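PDB 6USS: sulfatase from Bacteroides fragilis CAG:558, which probably hydrolyses aryl sulfate esters as a calcium-dependent arylsulfatase of the sulfatase family. Local coordinates for residues A[157-162]-A[244-249]; A[360-365]-A[409-414]; A[351-356]-A[443-448]. The protein carries 1 engineered substitution. All blocks are in the same frame, centred on the assembly; numbering follows the deposited sequence.

Contacts 1 and 2 tie helices to the same large mixed sheet, their centres 24 Å apart and their nearest atoms about 9 Å. Contact 3 joins that core to the small antiparallel sheet. Its centre lies 22 Å from that of contact 2 and 37 Å from that of contact 1, across the centre of the chain. Contacts 2 and 3 are linked where helix 353-356 runs into strand 357-363. None touches the calcium site of Asp42, Asp43, the engineered Cys88, Asp322 and Asn323, yet the topology relates them: strand 357-363 of contact 2 pairs with 315-321, which leads to Asp322, and strand 159-164 of contact 1 is separated by 253-258 from 35-41, which leads to Asp42.

Contact 1 (A[157-162]-A[244-249]); sequences GYHTIH and NHAKEY
Tyr249 OH is hydrogen-bonded to Glu176 OE2 of the second subunit, a carboxylate oxygen that His245 NE2 grips as well, and the ring of the same tyrosine reaches back to His159 of segment 157-162. The two rings form a T-shaped pair: their centroids are 5.1 Å apart and their planes meet at 83°. Tyr249 supplies the edge and His159 the face, as the position of Tyr249 CD2, 3.9 Å above the plane of the His159 imidazole and over its centre, makes plain. The neighbouring edge atom Tyr249 CE2 lies 3.8 Å from His159 CE1. With chi1 of His159 at 174°, its ring stands beside the carbonyl carbon and extends from the strand toward segment 244-249. ND1 of this imidazole is hydrogen-bonded to Glu184 OE1, which would limit rotation of the ring that Tyr249 covers; the carboxylate would probably polarise the imidazole.

Ala246 completes the packing. Its CB meets His159 CD2 at 3.7 Å, approaching obliquely, and lies 4.4 Å from Ile161 CD1, a looser apolar touch. Ala246 CA and His159 CA are the nearest pair of CA atoms across the segments, 7.2 Å apart. His159 and Ile161, two residues apart on one strand, present their side chains to the same side, while the backbone of both is hydrogen-bonded to Phe254 in the adjacent strand 253-258. On the other side of the strand, Thr160 touches helix 149-155, which ends in a Schellman motif with Gly157 as its C-prime residue. The strand is therefore sandwiched between two helices, the layered alpha/beta architecture of the alkaline phosphatase-like sulfatase fold, here with His245 and Tyr249 also meeting the second subunit.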
loop_
_atom_site.group_PDB
_atom_site.type_symbol
_atom_site.label_atom_id
_atom_site.label_comp_id
_atom_site.label_asym_id
_atom_site.label_seq_id
_atom_site.Cartn_x
_atom_site.Cartn_y
_atom_site.Cartn_z
ATOM N N GLY A 157 -2.136 -0.945 -13.898
ATOM C CA GLY A 157 -3.094 0.144 -13.914
ATOM C C GLY A 157 -4.358 -0.063 -13.110
ATOM O O GLY A 157 -5.197 0.840 -13.083
ATOM N N TYR A 158 -4.525 -1.192 -12.439
ATOM C CA TYR A 158 -5.725 -1.395 -11.639
ATOM C C TYR A 158 -5.612 -0.707 -10.284
ATOM O O TYR A 158 -4.523 -0.582 -9.714
ATOM C CB TYR A 158 -5.989 -2.887 -11.447
ATOM C CG TYR A 158 -6.799 -3.482 -12.571
ATOM C CD1 TYR A 158 -6.222 -3.699 -13.827
ATOM C CD2 TYR A 158 -8.141 -3.823 -12.386
ATOM C CE1 TYR A 158 -6.951 -4.247 -14.864
ATOM C CE2 TYR A 158 -8.879 -4.370 -13.416
ATOM C CZ TYR A 158 -8.285 -4.576 -14.655
ATOM O OH TYR A 158 -9.038 -5.120 -15.682
ATOM N N HIS A 159 -6.756 -0.229 -9.784
ATOM C CA HIS A 159 -6.878 0.219 -8.398
ATOM C C HIS A 159 -7.302 -0.996 -7.573
ATOM O O HIS A 159 -8.396 -1.533 -7.774
ATOM C CB HIS A 159 -7.885 1.361 -8.277
ATOM C CG HIS A 159 -8.161 1.776 -6.863
ATOM N ND1 HIS A 159 -7.184 2.277 -6.026
ATOM C CD2 HIS A 159 -9.305 1.763 -6.134
ATOM C CE1 HIS A 159 -7.715 2.565 -4.850
ATOM N NE2 HIS A 159 -9.001 2.262 -4.889
ATOM N N THR A 160 -6.429 -1.448 -6.668
ATOM C CA THR A 160 -6.589 -2.738 -6.002
ATOM C C THR A 160 -7.079 -2.548 -4.574
ATOM O O THR A 160 -6.479 -1.788 -3.804
ATOM C CB THR A 160 -5.265 -3.495 -6.003
ATOM O OG1 THR A 160 -4.253 -2.658 -5.439
ATOM C CG2 THR A 160 -4.860 -3.823 -7.419
ATOM N N ILE A 161 -8.156 -3.246 -4.223
ATOM C CA ILE A 161 -8.800 -3.115 -2.922
ATOM C C ILE A 161 -8.891 -4.491 -2.283
ATOM O O ILE A 161 -9.398 -5.432 -2.908
ATOM C CB ILE A 161 -10.213 -2.514 -3.038
ATOM C CG1 ILE A 161 -10.189 -1.196 -3.796
ATOM C CG2 ILE A 161 -10.845 -2.364 -1.665
ATOM C CD1 ILE A 161 -11.553 -0.746 -4.235
ATOM N N HIS A 162 -8.427 -4.597 -1.033
ATOM C CA HIS A 162 -8.627 -5.776 -0.199
ATOM C C HIS A 162 -9.589 -5.476 0.949
ATOM O O HIS A 162 -9.424 -4.484 1.678
ATOM C CB HIS A 162 -7.327 -6.311 0.406
ATOM C CG HIS A 162 -7.574 -7.318 1.484
ATOM N ND1 HIS A 162 -7.829 -8.649 1.215
ATOM C CD2 HIS A 162 -7.733 -7.170 2.821
ATOM C CE1 HIS A 162 -8.067 -9.288 2.349
ATOM N NE2 HIS A 162 -8.015 -8.414 3.338
ATOM N N ASN A 244 -17.079 3.669 -4.001
ATOM C CA ASN A 244 -17.389 5.058 -4.322
ATOM C C ASN A 244 -16.107 5.862 -4.534
ATOM O O ASN A 244 -15.979 6.585 -5.527
ATOM C CB ASN A 244 -18.275 5.655 -3.233
ATOM C CG ASN A 244 -19.701 5.099 -3.283
ATOM O OD1 ASN A 244 -20.245 4.849 -4.364
ATOM N ND2 ASN A 244 -20.301 4.886 -2.117
ATOM N N HIS A 245 -15.123 5.699 -3.648
ATOM C CA HIS A 245 -13.829 6.347 -3.843
ATOM C C HIS A 245 -13.193 5.917 -5.162
ATOM O O HIS A 245 -12.612 6.745 -5.875
ATOM C CB HIS A 245 -12.904 6.031 -2.661
ATOM C CG HIS A 245 -11.915 7.109 -2.343
ATOM N ND1 HIS A 245 -11.521 7.396 -1.052
ATOM C CD2 HIS A 245 -11.229 7.963 -3.145
ATOM C CE1 HIS A 245 -10.648 8.391 -1.073
ATOM N NE2 HIS A 245 -10.452 8.752 -2.331
ATOM N N ALA A 246 -13.319 4.630 -5.518
ATOM C CA ALA A 246 -12.729 4.136 -6.764
ATOM C C ALA A 246 -13.366 4.775 -7.998
ATOM O O ALA A 246 -12.713 4.899 -9.043
ATOM C CB ALA A 246 -12.847 2.617 -6.841
ATOM N N LYS A 247 -14.630 5.189 -7.902
ATOM C CA LYS A 247 -15.247 5.890 -9.016
ATOM C C LYS A 247 -14.535 7.211 -9.327
ATOM O O LYS A 247 -14.601 7.684 -10.466
ATOM C CB LYS A 247 -16.726 6.123 -8.714
ATOM C CG LYS A 247 -17.659 5.084 -9.271
ATOM C CD LYS A 247 -19.090 5.614 -9.290
ATOM C CE LYS A 247 -19.732 5.460 -10.691
ATOM N NZ LYS A 247 -21.012 6.251 -10.860
ATOM N N GLU A 248 -13.832 7.801 -8.351
ATOM C CA GLU A 248 -13.087 9.042 -8.574
ATOM C C GLU A 248 -11.873 8.854 -9.477
ATOM O O GLU A 248 -11.403 9.828 -10.079
ATOM C CB GLU A 248 -12.589 9.623 -7.246
ATOM C CG GLU A 248 -13.662 10.074 -6.271
ATOM C CD GLU A 248 -14.410 11.297 -6.739
ATOM O OE1 GLU A 248 -13.856 12.077 -7.550
ATOM O OE2 GLU A 248 -15.564 11.467 -6.298
ATOM N N TYR A 249 -11.320 7.646 -9.554
ATOM C CA TYR A 249 -10.081 7.418 -10.279
ATOM C C TYR A 249 -10.385 6.870 -11.661
ATOM O O TYR A 249 -11.196 5.946 -11.806
ATOM C CB TYR A 249 -9.193 6.427 -9.542
ATOM C CG TYR A 249 -8.807 6.807 -8.142
ATOM C CD1 TYR A 249 -8.948 8.112 -7.668
ATOM C CD2 TYR A 249 -8.257 5.850 -7.295
ATOM C CE1 TYR A 249 -8.560 8.439 -6.359
ATOM C CE2 TYR A 249 -7.858 6.159 -6.017
ATOM C CZ TYR A 249 -8.011 7.441 -5.542
ATOM O OH TYR A 249 -7.618 7.697 -4.249
#

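Contact 2 (A[360-365]-A[409-414])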
loop_
_atom_site.group_PDB
_atom_site.type_symbol
_atom_site.label_atom_id
_atom_site.label_comp_id
_atom_site.label_asym_id
_atom_site.label_seq_id
_atom_site.Cartn_x
_atom_site.Cartn_y
_atom_site.Cartn_z
ATOM N N MET A 360 -18.799 -22.063 -7.036
ATOM C CA MET A 360 -18.111 -21.063 -7.838
ATOM C C MET A 360 -19.024 -20.565 -8.946
ATOM O O MET A 360 -19.694 -21.351 -9.624
ATOM C CB MET A 360 -16.814 -21.619 -8.419
ATOM C CG MET A 360 -16.015 -20.629 -9.239
ATOM S SD MET A 360 -14.596 -21.441 -10.002
ATOM C CE MET A 360 -14.160 -20.226 -11.239
ATOM N N ILE A 361 -19.049 -19.248 -9.121
ATOM C CA ILE A 361 -19.925 -18.589 -10.084
ATOM C C ILE A 361 -19.141 -17.473 -10.757
ATOM O O ILE A 361 -18.350 -16.778 -10.108
ATOM C CB ILE A 361 -21.192 -18.015 -9.416
ATOM C CG1 ILE A 361 -21.870 -19.051 -8.512
ATOM C CG2 ILE A 361 -22.153 -17.523 -10.463
ATOM C CD1 ILE A 361 -23.114 -18.515 -7.814
ATOM N N VAL A 362 -19.354 -17.288 -12.053
ATOM C CA VAL A 362 -18.735 -16.171 -12.747
ATOM C C VAL A 362 -19.789 -15.465 -13.581
ATOM O O VAL A 362 -20.459 -16.092 -14.416
ATOM C CB VAL A 362 -17.552 -16.609 -13.621
ATOM C CG1 VAL A 362 -17.127 -15.468 -14.532
ATOM C CG2 VAL A 362 -16.391 -17.085 -12.751
ATOM N N ARG A 363 -19.952 -14.170 -13.336
ATOM C CA ARG A 363 -20.697 -13.289 -14.215
ATOM C C ARG A 363 -19.673 -12.467 -14.968
ATOM O O ARG A 363 -18.675 -12.031 -14.390
ATOM C CB ARG A 363 -21.656 -12.376 -13.442
ATOM C CG ARG A 363 -22.578 -11.529 -14.338
ATOM C CD ARG A 363 -23.646 -10.777 -13.534
ATOM N NE ARG A 363 -23.119 -9.615 -12.818
ATOM C CZ ARG A 363 -23.785 -8.938 -11.879
ATOM N NH1 ARG A 363 -25.017 -9.297 -11.535
ATOM N NH2 ARG A 363 -23.219 -7.889 -11.285
ATOM N N TRP A 364 -19.897 -12.303 -16.257
ATOM C CA TRP A 364 -19.015 -11.571 -17.157
ATOM C C TRP A 364 -19.886 -11.148 -18.334
ATOM O O TRP A 364 -19.919 -11.835 -19.368
ATOM C CB TRP A 364 -17.843 -12.459 -17.583
ATOM C CG TRP A 364 -16.759 -11.766 -18.360
ATOM C CD1 TRP A 364 -16.742 -10.468 -18.776
ATOM C CD2 TRP A 364 -15.529 -12.347 -18.812
ATOM N NE1 TRP A 364 -15.572 -10.200 -19.455
ATOM C CE2 TRP A 364 -14.812 -11.339 -19.492
ATOM C CE3 TRP A 364 -14.958 -13.619 -18.697
ATOM C CZ2 TRP A 364 -13.564 -11.567 -20.066
ATOM C CZ3 TRP A 364 -13.710 -13.841 -19.258
ATOM C CH2 TRP A 364 -13.027 -12.817 -19.935
ATOM N N PRO A 365 -20.643 -10.060 -18.191
ATOM C CA PRO A 365 -21.665 -9.722 -19.198
ATOM C C PRO A 365 -21.057 -9.484 -20.575
ATOM O O PRO A 365 -20.044 -8.794 -20.720
ATOM C CB PRO A 365 -22.312 -8.451 -18.631
ATOM C CG PRO A 365 -21.956 -8.448 -17.158
ATOM C CD PRO A 365 -20.618 -9.105 -17.067
ATOM N N PRO A 409 -10.762 -20.308 -21.250
ATOM C CA PRO A 409 -11.376 -21.146 -22.298
ATOM C C PRO A 409 -12.640 -21.857 -21.848
ATOM O O PRO A 409 -13.475 -22.183 -22.699
ATOM C CB PRO A 409 -10.262 -22.139 -22.672
ATOM C CG PRO A 409 -9.030 -21.400 -22.416
ATOM C CD PRO A 409 -9.305 -20.550 -21.177
ATOM N N LEU A 410 -12.823 -22.111 -20.548
ATOM C CA LEU A 410 -14.113 -22.627 -20.103
ATOM C C LEU A 410 -15.159 -21.527 -20.088
ATOM O O LEU A 410 -16.320 -21.768 -20.433
ATOM C CB LEU A 410 -13.987 -23.265 -18.721
ATOM C CG LEU A 410 -12.986 -24.416 -18.643
ATOM C CD1 LEU A 410 -12.672 -24.780 -17.193
ATOM C CD2 LEU A 410 -13.514 -25.612 -19.413
ATOM N N LEU A 411 -14.761 -20.309 -19.724
ATOM C CA LEU A 411 -15.720 -19.208 -19.677
ATOM C C LEU A 411 -16.243 -18.865 -21.069
ATOM O O LEU A 411 -17.402 -18.466 -21.226
ATOM C CB LEU A 411 -15.077 -17.986 -19.032
ATOM C CG LEU A 411 -14.725 -18.194 -17.564
ATOM C CD1 LEU A 411 -13.847 -17.047 -17.099
ATOM C CD2 LEU A 411 -15.978 -18.314 -16.702
ATOM N N LYS A 412 -15.406 -19.018 -22.091
ATOM C CA LYS A 412 -15.764 -18.659 -23.454
ATOM C C LYS A 412 -16.106 -19.867 -24.331
ATOM O O LYS A 412 -16.437 -19.678 -25.505
ATOM C CB LYS A 412 -14.623 -17.848 -24.072
ATOM C CG LYS A 412 -14.279 -16.574 -23.292
ATOM C CD LYS A 412 -13.057 -15.895 -23.899
ATOM C CE LYS A 412 -13.359 -14.469 -24.334
ATOM N NZ LYS A 412 -12.231 -13.874 -25.104
ATOM N N GLN A 413 -16.064 -21.093 -23.784
ATOM C CA GLN A 413 -16.304 -22.330 -24.542
ATOM C C GLN A 413 -15.445 -22.389 -25.804
ATOM O O GLN A 413 -15.925 -22.670 -26.899
ATOM C CB GLN A 413 -17.782 -22.499 -24.895
ATOM C CG GLN A 413 -18.739 -22.447 -23.703
ATOM C CD GLN A 413 -20.059 -23.175 -23.966
ATOM O OE1 GLN A 413 -20.110 -24.411 -24.012
ATOM N NE2 GLN A 413 -21.131 -22.405 -24.143
ATOM N N THR A 414 -14.158 -22.089 -25.643
ATOM C CA THR A 414 -13.181 -22.228 -26.709
ATOM C C THR A 414 -12.277 -23.434 -26.538
ATOM O O THR A 414 -11.714 -23.899 -27.533
ATOM C CB THR A 414 -12.290 -20.980 -26.808
ATOM O OG1 THR A 414 -11.600 -20.785 -25.566
ATOM C CG2 THR A 414 -13.123 -19.756 -27.120
#
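Leu411 has CG placed beside its backbone N and opposite the carbonyl carbon (chi1 -65°), which aims it at the sheet, and chi2 of 169° then turns CD2 to Val362 and CD1 to Trp364. Just past the end of strand 357-363, Trp364 CG stands opposite its own backbone N (chi1 -172°), carrying the indole out toward the helix. Leu411 CD2 takes Val362: it is 3.8 Å from Val362 CG1 and 3.9 Å from Val362 CB, and meets the branch point as well as one of its arms. Leu411 CD1 takes the tryptophan, equidistant at 3.9 Å from Trp364 CE3 and Trp364 CZ3. It lies near the plane of the indole, so the methyl abuts the rim of the six-membered ring instead of covering a face. In both pairs the side chains cross at about a right angle, and the contact is purely apolar.

Gln413 is the first residue to leave helical backbone angles, with positive phi, and Thr414 N bonds back to Pro409 O at 3.0 Å.

Strand 357-363 runs antiparallel between strands 77-83 and 315-321. The leucine also touches Val77 and Phe79 of one neighbour, while Val362 and Trp364 lean on Ile318 and Ile316 of the other. Met390 of helix 383-390 packs against both Trp364 and Leu411, joining the two helices over the sheet.

Contact 3 (A[351-356]-A[443-448]); sequences AYEGGV and TVRKGD
Glu353 and Arg445 carry opposite charges but form no salt bridge: Glu353 OE1 stays 4.4 Å from Arg445 NH1, approaching the guanidinium obliquely. A water bridges the two, giving a hydrogen bond to Glu353 OE2 at 2.7 Å and accepting one from Arg445 NH1 at 2.9 Å, in the plane of the guanidinium at its edge. The carboxylate has direct partners besides, OE1 with Tyr83 OH and Arg357 and OE2 with Lys450, so this buried cluster should favour its ionised form.

Hydrogen bonds inside segment 443-448 hold one side of the arginine, and Gln81 takes NH2. Arg445 NE reaches Gly447 O at 2.8 Å, with an N-H...O angle of 145° and tilted from the carbonyl plane; NH2 adds a weak bond to the same oxygen. Gly447 and Asp448 form the two-residue turn, type II' by its backbone angles, of the hairpin joining strands 441-446 and 449-454. The hairpin belongs to the four-stranded antiparallel sheet, as in the smaller C-terminal part of sulfatases generally.

Between the two segments, the van der Waals touch is Ala351 CB with Thr443 OG1, 3.5 Å apart. Thr443 turns OG1 beside its backbone N (chi1 -58°), toward the methyl, while its side chain also touches Trp425 and Ile452 on the flanking strands.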
loop_
_atom_site.group_PDB
_atom_site.type_symbol
_atom_site.label_atom_id
_atom_site.label_comp_id
_atom_site.label_asym_id
_atom_site.label_seq_id
_atom_site.Cartn_x
_atom_site.Cartn_y
_atom_site.Cartn_z
ATOM N N ALA A 351 -9.306 -34.567 2.513
ATOM C CA ALA A 351 -9.014 -34.659 1.093
ATOM C C ALA A 351 -10.211 -35.159 0.296
ATOM O O ALA A 351 -10.173 -35.116 -0.941
ATOM C CB ALA A 351 -7.799 -35.561 0.869
ATOM N N TYR A 352 -11.266 -35.619 0.975
ATOM C CA TYR A 352 -12.514 -35.972 0.318
ATOM C C TYR A 352 -13.143 -34.735 -0.328
ATOM O O TYR A 352 -12.765 -33.593 -0.042
ATOM C CB TYR A 352 -13.481 -36.600 1.328
ATOM C CG TYR A 352 -13.094 -38.003 1.749
ATOM C CD1 TYR A 352 -12.151 -38.718 1.022
ATOM C CD2 TYR A 352 -13.648 -38.606 2.881
ATOM C CE1 TYR A 352 -11.770 -39.999 1.394
ATOM C CE2 TYR A 352 -13.277 -39.894 3.259
ATOM C CZ TYR A 352 -12.334 -40.584 2.504
ATOM O OH TYR A 352 -11.940 -41.859 2.843
ATOM N N GLU A 353 -14.134 -34.966 -1.205
ATOM C CA GLU A 353 -14.754 -33.854 -1.936
ATOM C C GLU A 353 -15.380 -32.827 -0.999
ATOM O O GLU A 353 -15.470 -31.642 -1.343
ATOM C CB GLU A 353 -15.812 -34.375 -2.904
ATOM C CG GLU A 353 -15.259 -35.298 -3.978
ATOM C CD GLU A 353 -14.499 -34.544 -5.071
ATOM O OE1 GLU A 353 -15.155 -33.952 -5.969
ATOM O OE2 GLU A 353 -13.250 -34.548 -5.023
ATOM N N GLY A 354 -15.830 -33.263 0.179
ATOM C CA GLY A 354 -16.416 -32.336 1.125
ATOM C C GLY A 354 -15.434 -31.286 1.602
ATOM O O GLY A 354 -15.842 -30.195 2.010
ATOM N N GLY A 355 -14.131 -31.594 1.556
ATOM C CA GLY A 355 -13.111 -30.645 1.955
ATOM C C GLY A 355 -12.624 -29.719 0.855
ATOM O O GLY A 355 -12.033 -28.676 1.151
ATOM N N VAL A 356 -12.849 -30.070 -0.413
ATOM C CA VAL A 356 -12.189 -29.369 -1.512
ATOM C C VAL A 356 -13.132 -28.916 -2.624
ATOM O O VAL A 356 -12.764 -28.014 -3.401
ATOM C CB VAL A 356 -11.046 -30.229 -2.102
ATOM C CG1 VAL A 356 -9.945 -30.420 -1.076
ATOM C CG2 VAL A 356 -11.577 -31.573 -2.605
ATOM N N THR A 443 -2.991 -36.144 -2.766
ATOM C CA THR A 443 -4.091 -36.547 -3.618
ATOM C C THR A 443 -3.790 -36.132 -5.044
ATOM O O THR A 443 -3.291 -35.021 -5.279
ATOM C CB THR A 443 -5.390 -35.884 -3.157
ATOM O OG1 THR A 443 -5.638 -36.242 -1.798
ATOM C CG2 THR A 443 -6.550 -36.351 -4.004
ATOM N N VAL A 444 -4.096 -37.013 -5.996
ATOM C CA VAL A 444 -4.187 -36.623 -7.400
ATOM C C VAL A 444 -5.581 -36.949 -7.937
ATOM O O VAL A 444 -6.147 -38.011 -7.646
ATOM C CB VAL A 444 -3.100 -37.301 -8.259
ATOM C CG1 VAL A 444 -3.201 -38.845 -8.159
ATOM C CG2 VAL A 444 -3.214 -36.827 -9.706
ATOM N N ARG A 445 -6.133 -36.013 -8.709
ATOM C CA ARG A 445 -7.344 -36.212 -9.490
ATOM C C ARG A 445 -6.986 -36.115 -10.963
ATOM O O ARG A 445 -6.234 -35.220 -11.361
ATOM C CB ARG A 445 -8.401 -35.164 -9.147
ATOM C CG ARG A 445 -9.602 -35.181 -10.051
ATOM C CD ARG A 445 -10.432 -36.439 -9.851
ATOM N NE ARG A 445 -11.600 -36.428 -10.721
ATOM C CZ ARG A 445 -12.666 -35.638 -10.563
ATOM N NH1 ARG A 445 -12.750 -34.783 -9.548
ATOM N NH2 ARG A 445 -13.660 -35.700 -11.438
ATOM N N LYS A 446 -7.509 -37.037 -11.771
ATOM C CA LYS A 446 -7.189 -37.040 -13.198
ATOM C C LYS A 446 -8.308 -37.777 -13.907
ATOM O O LYS A 446 -8.493 -38.974 -13.686
ATOM C CB LYS A 446 -5.842 -37.702 -13.458
ATOM C CG LYS A 446 -5.442 -37.799 -14.933
ATOM C CD LYS A 446 -4.497 -38.985 -15.154
ATOM C CE LYS A 446 -3.289 -38.643 -16.038
ATOM N NZ LYS A 446 -3.576 -37.628 -17.092
ATOM N N GLY A 447 -9.035 -37.075 -14.767
ATOM C CA GLY A 447 -10.199 -37.695 -15.387
ATOM C C GLY A 447 -11.234 -38.031 -14.327
ATOM O O GLY A 447 -11.556 -37.219 -13.452
ATOM N N ASP A 448 -11.756 -39.245 -14.398
ATOM C CA ASP A 448 -12.783 -39.687 -13.473
ATOM C C ASP A 448 -12.207 -40.176 -12.162
ATOM O O ASP A 448 -12.973 -40.553 -11.270
ATOM C CB ASP A 448 -13.593 -40.825 -14.101
ATOM C CG ASP A 448 -14.326 -40.398 -15.354
ATOM O OD1 ASP A 448 -14.457 -39.164 -15.585
ATOM O OD2 ASP A 448 -14.772 -41.299 -16.104
HETATM O O HOH W 1 -11.392 -34.444 -7.015
#